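PDB 2RCY: pyrroline carboxylate reductase from Plasmodium falciparum, which probably catalyses the NADPH-dependent reduction of 1-pyrroline-5-carboxylate to proline, the last step of proline synthesis. Local coordinates for residues 123-127 / 162-166. Numbering follows the deposited sequence.
Sequences GSFIY and ATAIS
I126 lies over the methyl of A162, CG1 to CB at 3.6 Å, where the Rossmann-type NADP-binding domain meets the helical dimerisation domain. This is a worked example of a helix packing on a sheet face: S124 and I126, whose CA-to-CB bonds point toward the helix, meet A162 and S166. Strand 123-127, fully extended, runs antiparallel to helix segment 162-166: the axes make 175° and approach to 9.2 Å. CA atoms pair S124 with S166 (6.1 Å) and I126 with A162 (7.1 Å), so every second strand residue meets residues one helical turn apart. S166 N donates to A162 O at 2.7 Å, an alpha-helical i to i+4 bond, and the helix widens into a pi-type turn at 163-166. With chi1 p and chi2 m, I126 also brings CD1 to 3.7 Å from S166 CB. T163 points sideways; its OG1 is hydrogen-bonded to M159 O, and the T163 side chain lies about 6 Å from bound NADP. L197 of the second subunit packs on S124 and I126 in this buried contact. Both serines adopt chi1 t, and S124 OG and S166 OG hydrogen-bond at 3.0 Å; a water bridges S166 OG (2.5 Å) and S124 O (2.9 Å), donating to the carbonyl.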
loop_
_atom_site.group_PDB
_atom_site.type_symbol
_atom_site.label_atom_id
_atom_site.label_comp_id
_atom_site.label_asym_id
_atom_site.label_seq_id
_atom_site.Cartn_x
_atom_site.Cartn_y
_atom_site.Cartn_z
ATOM N N GLY A 123 29.457 -6.745 25.891
ATOM C CA GLY A 123 28.519 -5.630 25.942
ATOM C C GLY A 123 28.990 -4.391 25.212
ATOM O O GLY A 123 30.189 -4.174 25.039
ATOM N N SER A 124 28.033 -3.582 24.769
ATOM C CA SER A 124 28.328 -2.278 24.195
ATOM C C SER A 124 27.783 -1.199 25.120
ATOM O O SER A 124 26.625 -1.253 25.541
ATOM C CB SER A 124 27.728 -2.146 22.796
ATOM O OG SER A 124 28.115 -0.924 22.194
ATOM N N PHE A 125 28.630 -0.227 25.442
ATOM C CA PHE A 125 28.271 0.816 26.391
ATOM C C PHE A 125 28.549 2.207 25.838
ATOM O O PHE A 125 29.535 2.422 25.128
ATOM C CB PHE A 125 29.032 0.644 27.711
ATOM C CG PHE A 125 29.009 -0.756 28.266
ATOM C CD1 PHE A 125 30.018 -1.662 27.946
ATOM C CD2 PHE A 125 27.999 -1.159 29.132
ATOM C CE1 PHE A 125 30.006 -2.956 28.463
ATOM C CE2 PHE A 125 27.980 -2.451 29.657
ATOM C CZ PHE A 125 28.988 -3.350 29.323
ATOM N N ILE A 126 27.659 3.139 26.163
ATOM C CA ILE A 126 27.888 4.569 25.954
ATOM C C ILE A 126 27.555 5.317 27.239
ATOM O O ILE A 126 26.627 4.937 27.958
ATOM C CB ILE A 126 27.074 5.166 24.761
ATOM C CG1 ILE A 126 25.564 4.864 24.875
ATOM C CG2 ILE A 126 27.687 4.752 23.420
ATOM C CD1 ILE A 126 25.104 3.512 24.328
ATOM N N TYR A 127 28.315 6.367 27.538
ATOM C CA TYR A 127 28.073 7.135 28.760
ATOM C C TYR A 127 28.363 8.625 28.661
ATOM O O TYR A 127 29.135 9.076 27.810
ATOM C CB TYR A 127 28.813 6.517 29.961
ATOM C CG TYR A 127 30.251 6.966 30.143
ATOM C CD1 TYR A 127 30.578 7.967 31.056
ATOM C CD2 TYR A 127 31.284 6.380 29.412
ATOM C CE1 TYR A 127 31.898 8.378 31.233
ATOM C CE2 TYR A 127 32.605 6.781 29.581
ATOM C CZ TYR A 127 32.905 7.781 30.491
ATOM O OH TYR A 127 34.212 8.184 30.661
ATOM N N ALA A 162 22.122 6.610 20.515
ATOM C CA ALA A 162 23.037 5.543 20.920
ATOM C C ALA A 162 22.306 4.422 21.659
ATOM O O ALA A 162 22.627 3.249 21.478
ATOM C CB ALA A 162 24.159 6.104 21.766
ATOM N N THR A 163 21.326 4.795 22.481
ATOM C CA THR A 163 20.447 3.841 23.161
ATOM C C THR A 163 19.672 3.010 22.138
ATOM O O THR A 163 19.565 1.792 22.271
ATOM C CB THR A 163 19.450 4.564 24.103
ATOM O OG1 THR A 163 20.169 5.394 25.024
ATOM C CG2 THR A 163 18.599 3.568 24.883
ATOM N N ALA A 164 19.152 3.684 21.116
ATOM C CA ALA A 164 18.379 3.050 20.047
ATOM C C ALA A 164 19.188 2.028 19.247
ATOM O O ALA A 164 18.637 1.039 18.765
ATOM C CB ALA A 164 17.798 4.107 19.127
ATOM N N ILE A 165 20.489 2.274 19.111
ATOM C CA ILE A 165 21.389 1.385 18.373
ATOM C C ILE A 165 22.059 0.357 19.290
ATOM O O ILE A 165 21.967 -0.846 19.052
ATOM C CB ILE A 165 22.471 2.187 17.599
ATOM C CG1 ILE A 165 21.837 2.936 16.426
ATOM C CG2 ILE A 165 23.600 1.270 17.105
ATOM C CD1 ILE A 165 22.718 4.009 15.837
ATOM N N SER A 166 22.730 0.843 20.331
ATOM C CA SER A 166 23.521 -0.013 21.208
ATOM C C SER A 166 22.675 -0.708 22.275
ATOM O O SER A 166 22.815 -1.909 22.489
ATOM C CB SER A 166 24.658 0.790 21.845
ATOM O OG SER A 166 25.345 0.029 22.819
HETATM O O HOH W 1 24.144 0.090 25.048
#